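Local coordinates for protein amorpha-4,11-diene synthase (Artemisia annua, PDB 4GAX) that probably converts farnesyl diphosphate into a sesquiterpene, as a mutant synthase of the amorpha-4,11-diene and alpha-bisabolol type, at residues 83-88 / 120-125; 128-133 / 517-522; 214-219 / 502-507; 439-442 / 448-451. One frame throughout, in Å; residues are numbered along the deposited sequence.

From the N terminus, contact 1 comes first and closes a short loop of 31 residues, pairing helix 77-89 with helix 120-129 inside the N-terminal domain. Contact 2 opens just afterwards, at the far end of that second helix, and closes only at 517-522, so it encloses 383 residues. Contact 3 (214-219 with 502-507) is nested within that span, and contact 4 (439-442 with 448-451) is nested within contact 3; none of the four cross. Contact 2 ties the end of helix 120-129 to helix 519-535, contact 3 the loop before helix 219-232 to helix 489-513, while contact 4 is local. K129 packs on W215 between contacts 2 and 3, and I507 on Y451 between contacts 3 and 4.

Contact 1 (83-88 / 120-125); sequences LVDEIQ and SSLWFR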
loop_
_atom_site.group_PDB
_atom_site.type_symbol
_atom_site.label_atom_id
_atom_site.label_comp_id
_atom_site.label_asym_id
_atom_site.label_seq_id
_atom_site.Cartn_x
_atom_site.Cartn_y
_atom_site.Cartn_z
ATOM N N LEU A 83 19.981 9.858 -8.661
ATOM C CA LEU A 83 20.399 9.544 -7.296
ATOM C C LEU A 83 19.180 9.435 -6.391
ATOM O O LEU A 83 19.102 8.529 -5.549
ATOM C CB LEU A 83 21.306 10.654 -6.770
ATOM C CG LEU A 83 21.920 10.497 -5.377
ATOM C CD1 LEU A 83 22.595 9.144 -5.239
ATOM C CD2 LEU A 83 22.955 11.610 -5.170
ATOM N N VAL A 84 18.232 10.361 -6.559
ATOM C CA VAL A 84 16.993 10.341 -5.782
ATOM C C VAL A 84 16.269 9.025 -6.049
ATOM O O VAL A 84 15.836 8.340 -5.124
ATOM C CB VAL A 84 16.073 11.540 -6.146
ATOM C CG1 VAL A 84 14.678 11.355 -5.565
ATOM C CG2 VAL A 84 16.682 12.864 -5.667
ATOM N N ASP A 85 16.156 8.661 -7.320
ATOM C CA ASP A 85 15.500 7.396 -7.676
ATOM C C ASP A 85 16.168 6.185 -7.006
ATOM O O ASP A 85 15.507 5.254 -6.541
ATOM C CB ASP A 85 15.559 7.223 -9.188
ATOM C CG ASP A 85 14.887 5.965 -9.663
ATOM O OD1 ASP A 85 13.742 5.699 -9.238
ATOM O OD2 ASP A 85 15.491 5.250 -10.495
ATOM N N GLU A 86 17.494 6.174 -6.975
ATOM C CA GLU A 86 18.198 5.028 -6.409
ATOM C C GLU A 86 17.978 4.974 -4.896
ATOM O O GLU A 86 17.733 3.904 -4.319
ATOM C CB GLU A 86 19.678 5.118 -6.750
ATOM C CG GLU A 86 19.941 4.927 -8.221
ATOM C CD GLU A 86 21.369 5.269 -8.590
ATOM O OE1 GLU A 86 22.132 5.647 -7.670
ATOM O OE2 GLU A 86 21.721 5.163 -9.790
ATOM N N ILE A 87 18.035 6.135 -4.254
ATOM C CA ILE A 87 17.776 6.187 -2.816
ATOM C C ILE A 87 16.358 5.671 -2.511
ATOM O O ILE A 87 16.159 4.912 -1.563
ATOM C CB ILE A 87 17.966 7.617 -2.275
ATOM C CG1 ILE A 87 19.435 8.019 -2.407
ATOM C CG2 ILE A 87 17.503 7.712 -0.815
ATOM C CD1 ILE A 87 19.694 9.538 -2.166
ATOM N N GLN A 88 15.386 6.058 -3.333
ATOM C CA GLN A 88 13.997 5.668 -3.096
ATOM C C GLN A 88 13.805 4.171 -3.309
ATOM O O GLN A 88 13.179 3.481 -2.498
ATOM C CB GLN A 88 13.046 6.459 -4.016
ATOM C CG GLN A 88 12.880 7.931 -3.634
ATOM C CD GLN A 88 12.025 8.702 -4.649
ATOM O OE1 GLN A 88 11.863 8.278 -5.794
ATOM N NE2 GLN A 88 11.477 9.833 -4.225
ATOM N N SER A 120 14.126 12.402 -18.947
ATOM C CA SER A 120 12.818 13.039 -19.000
ATOM C C SER A 120 11.724 12.106 -18.461
ATOM O O SER A 120 10.848 12.547 -17.712
ATOM C CB SER A 120 12.504 13.608 -20.407
ATOM O OG SER A 120 12.688 12.641 -21.419
ATOM N N SER A 121 11.783 10.817 -18.807
ATOM C CA SER A 121 10.807 9.859 -18.278
ATOM C C SER A 121 10.913 9.726 -16.751
ATOM O O SER A 121 9.904 9.575 -16.036
ATOM C CB SER A 121 11.010 8.489 -18.930
ATOM O OG SER A 121 10.723 8.555 -20.318
ATOM N N LEU A 122 12.141 9.760 -16.249
ATOM C CA LEU A 122 12.364 9.656 -14.806
ATOM C C LEU A 122 11.866 10.921 -14.115
ATOM O O LEU A 122 11.231 10.865 -13.059
ATOM C CB LEU A 122 13.856 9.431 -14.508
ATOM C CG LEU A 122 14.226 9.425 -13.025
ATOM C CD1 LEU A 122 13.456 8.304 -12.308
ATOM C CD2 LEU A 122 15.718 9.280 -12.823
ATOM N N TRP A 123 12.129 12.068 -14.724
ATOM C CA TRP A 123 11.675 13.326 -14.152
ATOM C C TRP A 123 10.163 13.293 -13.981
ATOM O O TRP A 123 9.646 13.646 -12.921
ATOM C CB TRP A 123 12.085 14.498 -15.044
ATOM C CG TRP A 123 11.333 15.777 -14.754
ATOM C CD1 TRP A 123 11.620 16.693 -13.784
ATOM C CD2 TRP A 123 10.179 16.278 -15.454
ATOM N NE1 TRP A 123 10.715 17.740 -13.834
ATOM C CE2 TRP A 123 9.817 17.503 -14.847
ATOM C CE3 TRP A 123 9.414 15.806 -16.531
ATOM C CZ2 TRP A 123 8.738 18.270 -15.287
ATOM C CZ3 TRP A 123 8.336 16.560 -16.966
ATOM C CH2 TRP A 123 8.010 17.784 -16.349
ATOM N N PHE A 124 9.468 12.834 -15.020
ATOM C CA PHE A 124 8.011 12.834 -15.032
ATOM C C PHE A 124 7.474 11.998 -13.872
ATOM O O PHE A 124 6.591 12.435 -13.128
ATOM C CB PHE A 124 7.519 12.289 -16.381
ATOM C CG PHE A 124 6.037 12.081 -16.464
ATOM C CD1 PHE A 124 5.194 13.124 -16.797
ATOM C CD2 PHE A 124 5.491 10.823 -16.243
ATOM C CE1 PHE A 124 3.806 12.927 -16.895
ATOM C CE2 PHE A 124 4.127 10.606 -16.351
ATOM C CZ PHE A 124 3.275 11.668 -16.672
ATOM N N ARG A 125 8.007 10.792 -13.728
ATOM C CA ARG A 125 7.523 9.879 -12.706
ATOM C C ARG A 125 7.840 10.357 -11.283
ATOM O O ARG A 125 6.985 10.297 -10.399
ATOM C CB ARG A 125 8.086 8.473 -12.940
ATOM C CG ARG A 125 7.653 7.476 -11.882
ATOM C CD ARG A 125 8.099 6.064 -12.219
ATOM N NE ARG A 125 9.560 5.906 -12.182
ATOM C CZ ARG A 125 10.282 5.891 -11.061
ATOM N NH1 ARG A 125 9.684 6.016 -9.876
ATOM N NH2 ARG A 125 11.602 5.735 -11.119
HETATM O O HOH W 1 11.635 5.935 -7.389
#
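D85 and R125 meet with their side chains crossing at about a right angle, the carboxylate and guanidinium planes turned 60° apart. R125 NH2 donates to D85 OD1 over 2.8 Å with an N-H...O angle of 156°. The oxygen lies almost in the guanidinium plane, but the donor reaches it from above the carboxylate plane. R125 attains this position through a bend at chi3 (67°), which turns the head after a chain extended through chi2. One water consolidates the pair: it donates to D85 OD1 and to Q88 OE1 (both 2.8 Å from the water oxygen) and accepts from R125 NH1. Beside the salt bridge, L122 CD1 packs on D85 CG at 3.8 Å, placing a methyl against the carboxylate carbon. Both helices belong to the N-terminal domain, the helical barrel of plant terpene synthases. Exchanging D85 for an alanine would probably leave R125 NH2 without its charged mate here and deprive the bridging water of one acceptor. Because D85, L122 and R125 are all buried, and OD1 receives both the arginine and the water, the bridge probably helps keep the aspartate charged.

Contact 2 (128-133 / 517-522); sequences RKQGYF and IPRPLL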
loop_
_atom_site.group_PDB
_atom_site.type_symbol
_atom_site.label_atom_id
_atom_site.label_comp_id
_atom_site.label_asym_id
_atom_site.label_seq_id
_atom_site.Cartn_x
_atom_site.Cartn_y
_atom_site.Cartn_z
ATOM N N ARG A 128 5.497 13.299 -10.395
ATOM C CA ARG A 128 4.128 12.864 -10.085
ATOM C C ARG A 128 4.067 12.072 -8.784
ATOM O O ARG A 128 3.120 12.208 -8.025
ATOM C CB ARG A 128 3.521 12.045 -11.245
ATOM C CG ARG A 128 3.086 12.944 -12.419
ATOM C CD ARG A 128 2.017 12.285 -13.305
ATOM N NE ARG A 128 1.516 13.249 -14.296
ATOM C CZ ARG A 128 0.625 12.951 -15.236
ATOM N NH1 ARG A 128 0.115 11.729 -15.281
ATOM N NH2 ARG A 128 0.252 13.866 -16.128
ATOM N N LYS A 129 5.078 11.253 -8.529
ATOM C CA LYS A 129 5.152 10.527 -7.258
ATOM C C LYS A 129 5.189 11.518 -6.086
ATOM O O LYS A 129 4.643 11.251 -5.016
ATOM C CB LYS A 129 6.375 9.612 -7.242
ATOM C CG LYS A 129 6.638 8.849 -5.926
ATOM C CD LYS A 129 7.818 7.866 -6.100
ATOM C CE LYS A 129 8.219 7.199 -4.768
ATOM N NZ LYS A 129 7.062 7.043 -3.844
ATOM N N GLN A 130 5.816 12.669 -6.304
ATOM C CA GLN A 130 5.941 13.699 -5.275
ATOM C C GLN A 130 4.646 14.504 -5.149
ATOM O O GLN A 130 4.474 15.318 -4.229
ATOM C CB GLN A 130 7.148 14.601 -5.594
ATOM C CG GLN A 130 7.588 15.550 -4.483
ATOM C CD GLN A 130 8.175 14.849 -3.275
ATOM O OE1 GLN A 130 8.367 13.628 -3.274
ATOM N NE2 GLN A 130 8.463 15.628 -2.228
ATOM N N GLY A 131 3.707 14.256 -6.054
ATOM C CA GLY A 131 2.437 14.957 -6.001
ATOM C C GLY A 131 2.343 16.125 -6.972
ATOM O O GLY A 131 1.335 16.834 -6.980
ATOM N N TYR A 132 3.385 16.359 -7.777
ATOM C CA TYR A 132 3.322 17.460 -8.751
ATOM C C TYR A 132 2.682 16.962 -10.045
ATOM O O TYR A 132 3.242 16.097 -10.718
ATOM C CB TYR A 132 4.714 18.014 -9.077
ATOM C CG TYR A 132 5.463 18.581 -7.898
ATOM C CD1 TYR A 132 6.664 18.017 -7.475
ATOM C CD2 TYR A 132 4.980 19.691 -7.210
ATOM C CE1 TYR A 132 7.364 18.540 -6.380
ATOM C CE2 TYR A 132 5.668 20.214 -6.120
ATOM C CZ TYR A 132 6.857 19.638 -5.711
ATOM O OH TYR A 132 7.545 20.168 -4.637
ATOM N N PHE A 133 1.522 17.514 -10.392
ATOM C CA PHE A 133 0.759 17.065 -11.561
ATOM C C PHE A 133 1.374 17.644 -12.843
ATOM O O PHE A 133 0.740 18.398 -13.593
ATOM C CB PHE A 133 -0.710 17.485 -11.415
ATOM C CG PHE A 133 -1.680 16.682 -12.256
ATOM C CD1 PHE A 133 -3.037 16.672 -11.934
ATOM C CD2 PHE A 133 -1.255 15.954 -13.364
ATOM C CE1 PHE A 133 -3.950 15.956 -12.700
ATOM C CE2 PHE A 133 -2.165 15.240 -14.136
ATOM C CZ PHE A 133 -3.511 15.242 -13.804
ATOM N N ILE A 517 -5.238 16.816 2.431
ATOM C CA ILE A 517 -4.739 15.847 3.397
ATOM C C ILE A 517 -3.207 15.943 3.388
ATOM O O ILE A 517 -2.595 16.007 2.321
ATOM C CB ILE A 517 -5.225 14.424 3.005
ATOM C CG1 ILE A 517 -4.419 13.323 3.668
ATOM C CG2 ILE A 517 -5.080 14.206 1.524
ATOM C CD1 ILE A 517 -4.821 11.939 3.143
ATOM N N PRO A 518 -2.581 15.968 4.577
ATOM C CA PRO A 518 -1.118 16.036 4.660
ATOM C C PRO A 518 -0.487 14.926 3.835
ATOM O O PRO A 518 -0.971 13.784 3.866
ATOM C CB PRO A 518 -0.837 15.813 6.154
ATOM C CG PRO A 518 -2.084 16.311 6.840
ATOM C CD PRO A 518 -3.211 15.909 5.910
ATOM N N ARG A 519 0.568 15.257 3.094
ATOM C CA ARG A 519 1.203 14.272 2.215
ATOM C C ARG A 519 1.522 12.901 2.809
ATOM O O ARG A 519 1.325 11.883 2.132
ATOM C CB ARG A 519 2.449 14.837 1.533
ATOM C CG ARG A 519 2.258 14.922 0.041
ATOM C CD ARG A 519 3.517 15.308 -0.707
ATOM N NE ARG A 519 4.393 14.167 -0.937
ATOM C CZ ARG A 519 4.104 13.141 -1.735
ATOM N NH1 ARG A 519 2.939 13.075 -2.376
ATOM N NH2 ARG A 519 4.984 12.168 -1.880
ATOM N N PRO A 520 2.038 12.860 4.053
ATOM C CA PRO A 520 2.407 11.528 4.552
ATOM C C PRO A 520 1.189 10.634 4.742
ATOM O O PRO A 520 1.332 9.402 4.699
ATOM C CB PRO A 520 3.089 11.821 5.900
ATOM C CG PRO A 520 3.564 13.239 5.782
ATOM C CD PRO A 520 2.514 13.937 4.949
ATOM N N LEU A 521 0.017 11.235 4.929
ATOM C CA LEU A 521 -1.219 10.450 5.037
ATOM C C LEU A 521 -1.713 10.038 3.655
ATOM O O LEU A 521 -2.298 8.951 3.475
ATOM C CB LEU A 521 -2.300 11.263 5.759
ATOM C CG LEU A 521 -2.100 11.413 7.269
ATOM C CD1 LEU A 521 -3.113 12.403 7.828
ATOM C CD2 LEU A 521 -2.247 10.048 7.949
ATOM N N LEU A 522 -1.475 10.903 2.667
ATOM C CA LEU A 522 -1.883 10.594 1.296
ATOM C C LEU A 522 -1.044 9.417 0.815
ATOM O O LEU A 522 -1.565 8.498 0.152
ATOM C CB LEU A 522 -1.697 11.815 0.387
ATOM C CG LEU A 522 -2.052 11.576 -1.081
ATOM C CD1 LEU A 522 -3.494 11.127 -1.194
ATOM C CD2 LEU A 522 -1.817 12.835 -1.921
#
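The carbonyl oxygen of K129 receives two donors, R519 NH2 and the hydroxyl of Y511. The bond from R519 NH2 to K129 O is weak, at 3.3 Å and 130°, whereas Y511 OH is also hydrogen-bonded to R519 NH1, making the tyrosine a second link between arginine and carbonyl. Q130 O lies over one guanidinium face of R519, offset toward its rim and 3.3 Å from CZ; its approach to NH1 has too poor an angle for a hydrogen bond. A bend in the arginine at chi3 (82°) presents that face. These carbonyls belong to the end of helix 120-129, where G131, at a phi of 100°, closes a Schellman motif and its N bonds to R128 O at 2.9 Å. A CB at G131 would press on the preceding carbonyl oxygen and lie only 3.3 Å from R519 NH1. Across from this terminus, P518 is the N-cap of helix 519-535, its O accepting from L521 N and L522 N, so that the end of a helix of the N-terminal domain faces the start of a helix from the C-terminal part of the chain. Q130 OE1 stays 3.9 Å from R519 NH2, while Q130 NE2 bonds to D101.

Contact 3 (214-219 / 502-507); sequences LWKRLP and DLWKDI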
loop_
_atom_site.group_PDB
_atom_site.type_symbol
_atom_site.label_atom_id
_atom_site.label_comp_id
_atom_site.label_asym_id
_atom_site.label_seq_id
_atom_site.Cartn_x
_atom_site.Cartn_y
_atom_site.Cartn_z
ATOM N N LEU A 214 6.805 -0.388 -11.093
ATOM C CA LEU A 214 7.357 0.153 -9.866
ATOM C C LEU A 214 6.323 0.888 -8.997
ATOM O O LEU A 214 6.264 0.709 -7.763
ATOM C CB LEU A 214 8.494 1.109 -10.246
ATOM C CG LEU A 214 9.217 1.854 -9.138
ATOM C CD1 LEU A 214 9.832 0.849 -8.179
ATOM C CD2 LEU A 214 10.305 2.747 -9.752
ATOM N N TRP A 215 5.505 1.703 -9.645
ATOM C CA TRP A 215 4.502 2.516 -8.946
ATOM C C TRP A 215 3.501 1.657 -8.183
ATOM O O TRP A 215 3.049 2.032 -7.098
ATOM C CB TRP A 215 3.783 3.408 -9.954
ATOM C CG TRP A 215 2.645 4.270 -9.410
ATOM C CD1 TRP A 215 1.385 4.362 -9.933
ATOM C CD2 TRP A 215 2.671 5.161 -8.274
ATOM N NE1 TRP A 215 0.623 5.245 -9.196
ATOM C CE2 TRP A 215 1.386 5.747 -8.174
ATOM C CE3 TRP A 215 3.642 5.503 -7.326
ATOM C CZ2 TRP A 215 1.048 6.664 -7.168
ATOM C CZ3 TRP A 215 3.308 6.418 -6.326
ATOM C CH2 TRP A 215 2.022 6.993 -6.259
ATOM N N LYS A 216 3.171 0.495 -8.740
ATOM C CA LYS A 216 2.197 -0.393 -8.108
ATOM C C LYS A 216 2.786 -1.287 -7.008
ATOM O O LYS A 216 2.050 -1.795 -6.164
ATOM C CB LYS A 216 1.467 -1.240 -9.173
ATOM C CG LYS A 216 0.351 -0.450 -9.878
ATOM C CD LYS A 216 -0.214 -1.152 -11.109
ATOM C CE LYS A 216 -0.869 -2.473 -10.766
ATOM N NZ LYS A 216 -1.604 -2.349 -9.495
ATOM N N ARG A 217 4.102 -1.493 -7.026
ATOM C CA ARG A 217 4.766 -2.310 -6.001
ATOM C C ARG A 217 4.988 -1.474 -4.734
ATOM O O ARG A 217 5.432 -0.316 -4.802
ATOM C CB ARG A 217 6.110 -2.840 -6.518
ATOM C CG ARG A 217 6.856 -3.772 -5.537
ATOM C CD ARG A 217 7.948 -4.572 -6.275
ATOM N NE ARG A 217 8.470 -3.751 -7.349
ATOM C CZ ARG A 217 8.369 -4.041 -8.639
ATOM N NH1 ARG A 217 7.803 -5.172 -9.037
ATOM N NH2 ARG A 217 8.852 -3.188 -9.522
ATOM N N LEU A 218 4.678 -2.057 -3.579
ATOM C CA LEU A 218 4.888 -1.375 -2.305
ATOM C C LEU A 218 6.388 -1.076 -2.171
ATOM O O LEU A 218 7.206 -1.935 -2.495
ATOM C CB LEU A 218 4.453 -2.302 -1.167
ATOM C CG LEU A 218 3.018 -2.171 -0.649
ATOM C CD1 LEU A 218 2.180 -1.202 -1.463
ATOM C CD2 LEU A 218 2.358 -3.535 -0.560
ATOM N N PRO A 219 6.743 0.112 -1.659
ATOM C CA PRO A 219 8.156 0.518 -1.581
ATOM C C PRO A 219 9.069 -0.439 -0.818
ATOM O O PRO A 219 10.202 -0.614 -1.247
ATOM C CB PRO A 219 8.117 1.893 -0.885
ATOM C CG PRO A 219 6.663 2.114 -0.468
ATOM C CD PRO A 219 5.820 1.219 -1.326
ATOM N N ASP A 502 -8.820 0.978 -15.733
ATOM C CA ASP A 502 -9.475 2.280 -15.626
ATOM C C ASP A 502 -9.409 2.814 -14.199
ATOM O O ASP A 502 -9.139 3.993 -13.978
ATOM C CB ASP A 502 -10.933 2.170 -16.065
ATOM C CG ASP A 502 -11.086 2.164 -17.574
ATOM O OD1 ASP A 502 -10.048 2.197 -18.271
ATOM O OD2 ASP A 502 -12.241 2.127 -18.059
ATOM N N LEU A 503 -9.638 1.938 -13.229
ATOM C CA LEU A 503 -9.651 2.356 -11.822
ATOM C C LEU A 503 -8.287 2.830 -11.333
ATOM O O LEU A 503 -8.194 3.819 -10.597
ATOM C CB LEU A 503 -10.180 1.222 -10.936
ATOM C CG LEU A 503 -11.688 1.027 -11.065
ATOM C CD1 LEU A 503 -12.084 -0.322 -10.486
ATOM C CD2 LEU A 503 -12.444 2.161 -10.370
ATOM N N TRP A 504 -7.217 2.134 -11.704
ATOM C CA TRP A 504 -5.892 2.583 -11.276
ATOM C C TRP A 504 -5.632 3.979 -11.826
ATOM O O TRP A 504 -5.013 4.818 -11.159
ATOM C CB TRP A 504 -4.776 1.630 -11.749
ATOM C CG TRP A 504 -4.780 0.249 -11.116
ATOM C CD1 TRP A 504 -4.996 -0.945 -11.756
ATOM C CD2 TRP A 504 -4.526 -0.076 -9.738
ATOM N NE1 TRP A 504 -4.908 -1.985 -10.856
ATOM C CE2 TRP A 504 -4.619 -1.481 -9.614
ATOM C CE3 TRP A 504 -4.225 0.682 -8.596
ATOM C CZ2 TRP A 504 -4.430 -2.142 -8.394
ATOM C CZ3 TRP A 504 -4.039 0.018 -7.376
ATOM C CH2 TRP A 504 -4.141 -1.374 -7.289
ATOM N N LYS A 505 -6.082 4.224 -13.053
ATOM C CA LYS A 505 -5.906 5.545 -13.653
ATOM C C LYS A 505 -6.745 6.603 -12.919
ATOM O O LYS A 505 -6.284 7.733 -12.701
ATOM C CB LYS A 505 -6.221 5.514 -15.160
ATOM C CG LYS A 505 -5.063 4.944 -16.006
ATOM C CD LYS A 505 -5.361 4.951 -17.513
ATOM C CE LYS A 505 -6.509 4.022 -17.855
ATOM N NZ LYS A 505 -6.744 4.005 -19.334
ATOM N N ASP A 506 -7.973 6.246 -12.553
ATOM C CA ASP A 506 -8.824 7.153 -11.781
ATOM C C ASP A 506 -8.158 7.491 -10.453
ATOM O O ASP A 506 -8.171 8.640 -9.993
ATOM C CB ASP A 506 -10.187 6.507 -11.511
ATOM C CG ASP A 506 -11.084 6.507 -12.729
ATOM O OD1 ASP A 506 -11.002 7.467 -13.534
ATOM O OD2 ASP A 506 -11.876 5.549 -12.877
ATOM N N ILE A 507 -7.571 6.479 -9.829
ATOM C CA ILE A 507 -6.908 6.676 -8.539
ATOM C C ILE A 507 -5.657 7.543 -8.655
ATOM O O ILE A 507 -5.371 8.361 -7.764
ATOM C CB ILE A 507 -6.580 5.318 -7.893
ATOM C CG1 ILE A 507 -7.887 4.680 -7.403
ATOM C CG2 ILE A 507 -5.610 5.482 -6.728
ATOM C CD1 ILE A 507 -7.825 3.178 -7.306
#
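K216 reaches W504 through a chain bent twice near its end, at chi3 (63°) and chi4 (39°), and the bends lay its ammonium over one face of the indole. W504 holds its CG anti to the carbonyl carbon, directing the ring from its helix toward the lysine, and the two side chains cross at about a right angle. The cation-pi contact is close: K216 NZ sits 3.3 Å from the centroid of the W504 six-membered ring, 26° off the normal. K216 NZ is offset toward the rim, and its 3.0 Å to W504 CZ2 is a tight approach. The methylene before it adds a CH-pi contact, K216 CE being 4.2 Å from the centroid of the five-membered ring. Here the loop between helices 200-211 and 219-232 meets helix 489-513 of the all-helical class I terpene synthase fold. A serine in place of W504 would probably deprive the K216 ammonium of its aromatic bed and open a gap beside L455 and V529, which the indole also touches. NZ has a further, long and weak ion pair with D533 of helix 519-535. The same loop is pinned next door by W215, whose NE1 bonds to N508 OD1 and whose ring meets H530 edge-to-face.

Contact 4 (439-442 / 448-451); sequences FEWA and LLRY
W441 lays the outer corner of its indole against two consecutive leucines, L448 and L449, where two successive helices of the metal-binding domain, 436-443 and 447-461, are joined by a three-residue link in the all-helical terpene synthase fold. The meeting point is W441 CH2, which lies 3.9 Å from L448 CD2 and 3.9 Å from L449 CG, both leucines approaching the ring obliquely. Neighbouring ring atoms extend the patch on each leucine, W441 CZ2 reaching L448 CB at 4.1 Å and W441 CZ3 reaching L449 CD1 at 4.1 Å. The backbone also comes close, with A442 O 4.4 Å from L449 CD1. No hydrogen bond spans the two segments; the attachment is apolar. W441 takes CG anti to its backbone nitrogen (chi1 -178°), carrying the six-membered ring across to the second helix. L449 instead has CG beside its nitrogen (chi1 -63°), bringing its branch point up to W441 CH2. In the next shell N420 and T423 touch L449, E510 touches L448, and F383 lies on A442. P446 of the link and Y427 of helix 419-429 touch the indole, and I517 of contact 2 packs on it as well, its CD1 4.2 Å from W441 CZ3.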
loop_
_atom_site.group_PDB
_atom_site.type_symbol
_atom_site.label_atom_id
_atom_site.label_comp_id
_atom_site.label_asym_id
_atom_site.label_seq_id
_atom_site.Cartn_x
_atom_site.Cartn_y
_atom_site.Cartn_z
ATOM N N PHE A 439 -9.736 15.301 8.297
ATOM C CA PHE A 439 -10.965 14.608 8.674
ATOM C C PHE A 439 -12.161 15.082 7.871
ATOM O O PHE A 439 -13.028 14.281 7.522
ATOM C CB PHE A 439 -11.241 14.738 10.171
ATOM C CG PHE A 439 -10.730 13.577 10.971
ATOM C CD1 PHE A 439 -11.340 12.337 10.866
ATOM C CD2 PHE A 439 -9.645 13.721 11.817
ATOM C CE1 PHE A 439 -10.874 11.254 11.599
ATOM C CE2 PHE A 439 -9.184 12.655 12.552
ATOM C CZ PHE A 439 -9.801 11.417 12.443
ATOM N N GLU A 440 -12.218 16.382 7.592
ATOM C CA GLU A 440 -13.249 16.905 6.706
ATOM C C GLU A 440 -13.171 16.185 5.361
ATOM O O GLU A 440 -14.194 15.776 4.797
ATOM C CB GLU A 440 -13.085 18.416 6.514
ATOM C CG GLU A 440 -13.359 19.239 7.761
ATOM C CD GLU A 440 -12.964 20.700 7.590
ATOM O OE1 GLU A 440 -12.422 21.052 6.516
ATOM O OE2 GLU A 440 -13.195 21.496 8.529
ATOM N N TRP A 441 -11.960 16.031 4.845
ATOM C CA TRP A 441 -11.761 15.284 3.609
ATOM C C TRP A 441 -12.341 13.873 3.734
ATOM O O TRP A 441 -13.166 13.450 2.919
ATOM C CB TRP A 441 -10.272 15.201 3.260
ATOM C CG TRP A 441 -10.040 14.474 1.981
ATOM C CD1 TRP A 441 -10.230 14.958 0.715
ATOM C CD2 TRP A 441 -9.583 13.131 1.834
ATOM N NE1 TRP A 441 -9.921 13.994 -0.210
ATOM C CE2 TRP A 441 -9.514 12.862 0.451
ATOM C CE3 TRP A 441 -9.222 12.124 2.738
ATOM C CZ2 TRP A 441 -9.102 11.631 -0.048
ATOM C CZ3 TRP A 441 -8.806 10.904 2.241
ATOM C CH2 TRP A 441 -8.749 10.667 0.862
ATOM N N ALA A 442 -11.914 13.170 4.780
ATOM C CA ALA A 442 -12.389 11.819 5.087
ATOM C C ALA A 442 -13.908 11.691 5.119
ATOM O O ALA A 442 -14.461 10.717 4.602
ATOM C CB ALA A 442 -11.794 11.335 6.410
ATOM N N LEU A 448 -11.417 9.346 -4.121
ATOM C CA LEU A 448 -10.282 8.444 -3.938
ATOM C C LEU A 448 -10.653 7.224 -3.073
ATOM O O LEU A 448 -10.258 6.100 -3.381
ATOM C CB LEU A 448 -9.096 9.187 -3.333
ATOM C CG LEU A 448 -7.862 8.376 -2.922
ATOM C CD1 LEU A 448 -7.238 7.672 -4.124
ATOM C CD2 LEU A 448 -6.838 9.275 -2.257
ATOM N N LEU A 449 -11.421 7.442 -2.009
ATOM C CA LEU A 449 -11.813 6.337 -1.134
ATOM C C LEU A 449 -12.890 5.482 -1.793
ATOM O O LEU A 449 -12.917 4.262 -1.626
ATOM C CB LEU A 449 -12.276 6.849 0.232
ATOM C CG LEU A 449 -11.183 7.573 1.030
ATOM C CD1 LEU A 449 -11.702 8.008 2.416
ATOM C CD2 LEU A 449 -9.948 6.710 1.166
ATOM N N ARG A 450 -13.783 6.123 -2.542
ATOM C CA ARG A 450 -14.790 5.396 -3.310
ATOM C C ARG A 450 -14.121 4.483 -4.325
ATOM O O ARG A 450 -14.545 3.334 -4.519
ATOM C CB ARG A 450 -15.716 6.364 -4.055
ATOM C CG ARG A 450 -16.942 5.690 -4.677
ATOM C CD ARG A 450 -17.587 6.575 -5.729
ATOM N NE ARG A 450 -17.568 7.986 -5.337
ATOM C CZ ARG A 450 -17.306 8.996 -6.165
ATOM N NH1 ARG A 450 -17.034 8.761 -7.445
ATOM N NH2 ARG A 450 -17.313 10.246 -5.713
ATOM N N TYR A 451 -13.089 5.005 -4.988
ATOM C CA TYR A 451 -12.374 4.240 -6.002
ATOM C C TYR A 451 -11.652 3.043 -5.369
ATOM O O TYR A 451 -11.697 1.929 -5.900
ATOM C CB TYR A 451 -11.377 5.132 -6.757
ATOM C CG TYR A 451 -12.010 6.078 -7.771
ATOM C CD1 TYR A 451 -13.104 5.688 -8.536
ATOM C CD2 TYR A 451 -11.518 7.366 -7.946
ATOM C CE1 TYR A 451 -13.677 6.551 -9.469
ATOM C CE2 TYR A 451 -12.089 8.243 -8.869
ATOM C CZ TYR A 451 -13.157 7.829 -9.629
ATOM O OH TYR A 451 -13.710 8.696 -10.545
#